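Putative surface-anchored fimbrial subunit (PDB 3HR6) forms the shaft of a Corynebacterium diphtheriae surface pilus as its major pilin, built of tandem Ig-like modules. Local coordinates at residues 4-16 with 87-101. Sequence-based numbering, arbitrary orientation. Where two conformers were deposited one is given.
Sequences RTSIAVHALMGLP and GVAKFDNLTPALYLV
T5, I7 and V9 each pair with strand 89-94 through two backbone hydrogen bonds, in antiparallel register with L94, F91 and A89. N93 and L94 both face T5, a G1 beta bulge that moves the register by one residue.

On the face of T5, I7 and V9, I7 CD1 sits 3.8 Å from L94 CD1 and 3.7 Å from Y99 CD2. I7 CG1 lies beside the backbone N (chi1 -62°) and carries CD1 to both. V9 CG2 comes in the plane of the F91 ring, at its edge, 3.9 Å from F91 CE2. The same methyl lies 4.0 Å from V101 CG1, on the facing strand 97-103.

At the bulge, R4 grips N93 side-on. R4 NE donates to N93 OD1 (2.9 Å). R4 NH2 donates to N93 O (2.8 Å). The guanidinium and amide planes stand 77° apart, and both donors lie above the carbonyl planes.

At the other end, H10 ND1 donates to G87 O at 3.2 Å, and V88 runs alongside the ring. H10 NE2 is hydrogen-bonded to H136 ND1, and Y138 stacks on the ring.

In the N-terminal Ig-like module, strand 5-13 thus lies between strands 89-94 and 131-143 and packs against 97-103. Six backbone bonds set the register; side-chain bonds add to them at the bulge and, longer, at H10.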
loop_
_atom_site.group_PDB
_atom_site.type_symbol
_atom_site.label_atom_id
_atom_site.label_comp_id
_atom_site.label_asym_id
_atom_site.label_seq_id
_atom_site.Cartn_x
_atom_site.Cartn_y
_atom_site.Cartn_z
ATOM N N ARG A 4 31.947 -26.094 -21.713
ATOM C CA ARG A 4 31.042 -24.974 -21.269
ATOM C C ARG A 4 29.802 -25.487 -20.530
ATOM O O ARG A 4 29.163 -26.453 -20.939
ATOM C CB ARG A 4 30.675 -24.056 -22.436
ATOM C CG ARG A 4 31.960 -23.488 -23.043
ATOM C CD ARG A 4 31.799 -22.145 -23.704
ATOM N NE ARG A 4 31.562 -21.031 -22.781
ATOM C CZ ARG A 4 32.469 -20.516 -21.946
ATOM N NH1 ARG A 4 33.688 -21.041 -21.841
ATOM N NH2 ARG A 4 32.142 -19.478 -21.184
ATOM N N THR A 5 29.475 -24.798 -19.447
ATOM C CA THR A 5 28.557 -25.317 -18.460
ATOM C C THR A 5 27.377 -24.354 -18.339
ATOM O O THR A 5 27.396 -23.274 -18.919
ATOM C CB THR A 5 29.323 -25.519 -17.119
ATOM O OG1 THR A 5 28.651 -26.474 -16.290
ATOM C CG2 THR A 5 29.498 -24.202 -16.376
ATOM N N SER A 6 26.349 -24.765 -17.607
ATOM C CA SER A 6 25.238 -23.861 -17.310
ATOM C C SER A 6 24.683 -24.165 -15.930
ATOM O O SER A 6 24.832 -25.279 -15.430
ATOM C CB SER A 6 24.129 -23.933 -18.362
ATOM O OG SER A 6 23.454 -25.173 -18.336
ATOM N N ILE A 7 24.109 -23.135 -15.315
ATOM C CA ILE A 7 23.375 -23.256 -14.056
ATOM C C ILE A 7 21.942 -22.824 -14.290
ATOM O O ILE A 7 21.675 -21.681 -14.665
ATOM C CB ILE A 7 24.041 -22.468 -12.913
ATOM C CG1 ILE A 7 25.444 -23.021 -12.644
ATOM C CG2 ILE A 7 23.200 -22.578 -11.628
ATOM C CD1 ILE A 7 26.370 -22.038 -11.995
ATOM N N ALA A 8 21.016 -23.755 -14.054
ATOM C CA ALA A 8 19.591 -23.504 -14.135
ATOM C C ALA A 8 19.085 -23.329 -12.707
ATOM O O ALA A 8 19.099 -24.303 -11.913
ATOM C CB ALA A 8 18.920 -24.682 -14.798
ATOM N N VAL A 9 18.663 -22.112 -12.373
ATOM C CA VAL A 9 18.117 -21.820 -11.053
ATOM C C VAL A 9 16.596 -21.934 -11.100
ATOM O O VAL A 9 15.933 -21.181 -11.797
ATOM C CB VAL A 9 18.490 -20.398 -10.553
ATOM C CG1 VAL A 9 17.983 -20.199 -9.146
ATOM C CG2 VAL A 9 19.993 -20.157 -10.618
ATOM N N HIS A 10 16.066 -22.831 -10.271
ATOM C CA HIS A 10 14.631 -22.978 -10.070
ATOM C C HIS A 10 14.234 -22.440 -8.696
ATOM O O HIS A 10 14.633 -22.975 -7.666
ATOM C CB HIS A 10 14.257 -24.456 -10.174
ATOM C CG HIS A 10 14.717 -25.122 -11.428
ATOM N ND1 HIS A 10 14.068 -24.966 -12.635
ATOM C CD2 HIS A 10 15.778 -25.924 -11.674
ATOM C CE1 HIS A 10 14.692 -25.673 -13.559
ATOM N NE2 HIS A 10 15.735 -26.261 -13.004
ATOM N N ALA A 11 13.396 -21.416 -8.671
ATOM C CA ALA A 11 13.035 -20.754 -7.456
ATOM C C ALA A 11 11.812 -21.424 -6.887
ATOM O O ALA A 11 10.731 -21.300 -7.435
ATOM C CB ALA A 11 12.747 -19.282 -7.750
ATOM N N LEU A 12 11.991 -22.169 -5.803
ATOM C CA LEU A 12 10.901 -22.921 -5.188
ATOM C C LEU A 12 10.275 -22.162 -4.036
ATOM O O LEU A 12 10.992 -21.609 -3.180
ATOM C CB LEU A 12 11.463 -24.239 -4.658
ATOM C CG LEU A 12 11.477 -25.362 -5.683
ATOM C CD1 LEU A 12 11.897 -24.954 -7.085
ATOM C CD2 LEU A 12 12.223 -26.580 -5.131
ATOM N N MET A 13 8.950 -22.136 -3.987
ATOM C CA MET A 13 8.232 -21.564 -2.852
ATOM C C MET A 13 7.947 -22.651 -1.819
ATOM O O MET A 13 7.202 -23.602 -2.103
ATOM C CB MET A 13 6.913 -20.940 -3.329
ATOM C CG MET A 13 6.023 -20.486 -2.195
ATOM S SD MET A 13 4.606 -19.539 -2.724
ATOM C CE MET A 13 3.777 -20.745 -3.787
ATOM N N GLY A 14 8.497 -22.516 -0.617
ATOM C CA GLY A 14 8.229 -23.490 0.448
ATOM C C GLY A 14 9.328 -23.490 1.478
ATOM O O GLY A 14 10.272 -22.696 1.376
ATOM N N LEU A 15 9.186 -24.366 2.470
ATOM C CA LEU A 15 10.117 -24.436 3.583
ATOM C C LEU A 15 11.100 -25.599 3.394
ATOM O O LEU A 15 10.687 -26.706 3.074
ATOM C CB LEU A 15 9.330 -24.576 4.883
ATOM C CG LEU A 15 8.571 -23.305 5.256
ATOM C CD1 LEU A 15 7.503 -23.579 6.345
ATOM C CD2 LEU A 15 9.526 -22.202 5.658
ATOM N N PRO A 16 12.410 -25.329 3.565
ATOM C CA PRO A 16 13.398 -26.414 3.442
ATOM C C PRO A 16 13.187 -27.492 4.503
ATOM O O PRO A 16 12.697 -27.195 5.595
ATOM C CB PRO A 16 14.743 -25.715 3.661
ATOM C CG PRO A 16 14.500 -24.249 3.624
ATOM C CD PRO A 16 13.026 -23.990 3.675
ATOM N N GLY A 87 9.654 -21.206 -14.746
ATOM C CA GLY A 87 10.163 -21.848 -13.551
ATOM C C GLY A 87 11.678 -21.860 -13.425
ATOM O O GLY A 87 12.197 -22.431 -12.478
ATOM N N VAL A 88 12.390 -21.223 -14.342
ATOM C CA VAL A 88 13.845 -21.320 -14.341
ATOM C C VAL A 88 14.537 -20.036 -14.791
ATOM O O VAL A 88 14.044 -19.341 -15.664
ATOM C CB VAL A 88 14.296 -22.495 -15.226
ATOM C CG1 VAL A 88 14.017 -22.257 -16.747
ATOM C CG2 VAL A 88 15.780 -22.836 -14.997
ATOM N N ALA A 89 15.671 -19.721 -14.159
ATOM C CA ALA A 89 16.600 -18.707 -14.658
ATOM C C ALA A 89 17.836 -19.483 -15.042
ATOM O O ALA A 89 18.534 -19.980 -14.157
ATOM C CB ALA A 89 16.919 -17.666 -13.587
ATOM N N LYS A 90 18.056 -19.656 -16.345
ATOM C CA LYS A 90 19.217 -20.396 -16.856
ATOM C C LYS A 90 20.390 -19.486 -17.259
ATOM O O LYS A 90 20.276 -18.670 -18.189
ATOM C CB LYS A 90 18.841 -21.277 -18.057
ATOM C CG LYS A 90 19.937 -22.225 -18.448
ATOM C CD LYS A 90 19.485 -23.289 -19.434
ATOM C CE LYS A 90 20.664 -24.014 -20.013
ATOM N NZ LYS A 90 20.271 -25.259 -20.706
ATOM N N PHE A 91 21.521 -19.659 -16.582
ATOM C CA PHE A 91 22.750 -18.938 -16.895
ATOM C C PHE A 91 23.600 -19.879 -17.739
ATOM O O PHE A 91 24.147 -20.839 -17.221
ATOM C CB PHE A 91 23.472 -18.537 -15.596
ATOM C CG PHE A 91 22.679 -17.612 -14.729
ATOM C CD1 PHE A 91 22.740 -16.240 -14.921
ATOM C CD2 PHE A 91 21.837 -18.104 -13.734
ATOM C CE1 PHE A 91 22.014 -15.389 -14.134
ATOM C CE2 PHE A 91 21.089 -17.239 -12.950
ATOM C CZ PHE A 91 21.174 -15.891 -13.152
ATOM N N ASP A 92 23.673 -19.601 -19.043
ATOM C CA ASP A 92 24.193 -20.527 -20.044
ATOM C C ASP A 92 25.588 -20.069 -20.499
ATOM O O ASP A 92 25.975 -18.929 -20.246
ATOM C CB ASP A 92 23.205 -20.582 -21.225
ATOM C CG ASP A 92 23.339 -21.858 -22.082
ATOM O OD1 ASP A 92 24.319 -22.631 -21.951
ATOM O OD2 ASP A 92 22.431 -22.091 -22.914
ATOM N N ASN A 93 26.338 -20.972 -21.136
ATOM C CA ASN A 93 27.648 -20.656 -21.742
ATOM C C ASN A 93 28.678 -20.170 -20.693
ATOM O O ASN A 93 29.385 -19.171 -20.903
ATOM C CB ASN A 93 27.445 -19.616 -22.867
ATOM C CG ASN A 93 28.568 -19.597 -23.875
ATOM O OD1 ASN A 93 29.134 -20.634 -24.227
ATOM N ND2 ASN A 93 28.879 -18.405 -24.388
ATOM N N LEU A 94 28.766 -20.907 -19.579
ATOM C CA LEU A 94 29.625 -20.542 -18.451
ATOM C C LEU A 94 30.948 -21.288 -18.466
ATOM O O LEU A 94 31.016 -22.470 -18.815
ATOM C CB LEU A 94 28.941 -20.876 -17.121
ATOM C CG LEU A 94 27.628 -20.155 -16.826
ATOM C CD1 LEU A 94 27.088 -20.619 -15.453
ATOM C CD2 LEU A 94 27.812 -18.653 -16.861
ATOM N N THR A 95 31.993 -20.599 -18.024
ATOM C CA THR A 95 33.314 -21.204 -17.888
ATOM C C THR A 95 33.291 -22.060 -16.627
ATOM O O THR A 95 32.631 -21.707 -15.638
ATOM C CB THR A 95 34.445 -20.123 -17.784
ATOM O OG1 THR A 95 34.466 -19.558 -16.468
ATOM C CG2 THR A 95 34.222 -18.987 -18.779
ATOM N N PRO A 96 33.959 -23.213 -16.656
ATOM C CA PRO A 96 34.008 -24.014 -15.436
ATOM C C PRO A 96 34.574 -23.221 -14.248
ATOM O O PRO A 96 35.651 -22.644 -14.351
ATOM C CB PRO A 96 34.913 -25.182 -15.827
ATOM C CG PRO A 96 34.714 -25.321 -17.314
ATOM C CD PRO A 96 34.529 -23.923 -17.817
ATOM N N ALA A 97 33.826 -23.161 -13.147
ATOM C CA ALA A 97 34.222 -22.363 -11.979
ATOM C C ALA A 97 33.352 -22.721 -10.772
ATOM O O ALA A 97 32.430 -23.513 -10.906
ATOM C CB ALA A 97 34.077 -20.882 -12.284
ATOM N N LEU A 98 33.679 -22.163 -9.603
ATOM C CA LEU A 98 32.770 -22.141 -8.453
ATOM C C LEU A 98 31.915 -20.890 -8.569
ATOM O O LEU A 98 32.440 -19.787 -8.783
ATOM C CB LEU A 98 33.537 -22.128 -7.115
ATOM C CG LEU A 98 32.710 -22.235 -5.813
ATOM C CD1 LEU A 98 31.956 -23.548 -5.745
ATOM C CD2 LEU A 98 33.603 -22.072 -4.563
ATOM N N TYR A 99 30.595 -21.055 -8.464
ATOM C CA TYR A 99 29.686 -19.924 -8.571
ATOM C C TYR A 99 28.922 -19.654 -7.294
ATOM O O TYR A 99 28.777 -20.510 -6.432
ATOM C CB TYR A 99 28.711 -20.111 -9.738
ATOM C CG TYR A 99 29.404 -20.005 -11.084
ATOM C CD1 TYR A 99 29.550 -18.779 -11.716
ATOM C CD2 TYR A 99 29.928 -21.140 -11.721
ATOM C CE1 TYR A 99 30.191 -18.670 -12.938
ATOM C CE2 TYR A 99 30.572 -21.034 -12.963
ATOM C CZ TYR A 99 30.687 -19.801 -13.563
ATOM O OH TYR A 99 31.340 -19.649 -14.781
ATOM N N LEU A 100 28.444 -18.433 -7.174
ATOM C CA LEU A 100 27.602 -18.044 -6.065
ATOM C C LEU A 100 26.315 -17.463 -6.645
ATOM O O LEU A 100 26.348 -16.566 -7.497
ATOM C CB LEU A 100 28.334 -17.041 -5.156
ATOM C CG LEU A 100 27.503 -16.528 -3.982
ATOM C CD1 LEU A 100 27.553 -17.505 -2.837
ATOM C CD2 LEU A 100 28.000 -15.115 -3.555
ATOM N N VAL A 101 25.182 -18.041 -6.233
ATOM C CA VAL A 101 23.876 -17.624 -6.704
ATOM C C VAL A 101 23.221 -16.794 -5.607
ATOM O O VAL A 101 23.052 -17.270 -4.477
ATOM C CB VAL A 101 22.975 -18.853 -7.061
ATOM C CG1 VAL A 101 21.528 -18.430 -7.309
ATOM C CG2 VAL A 101 23.551 -19.611 -8.264
#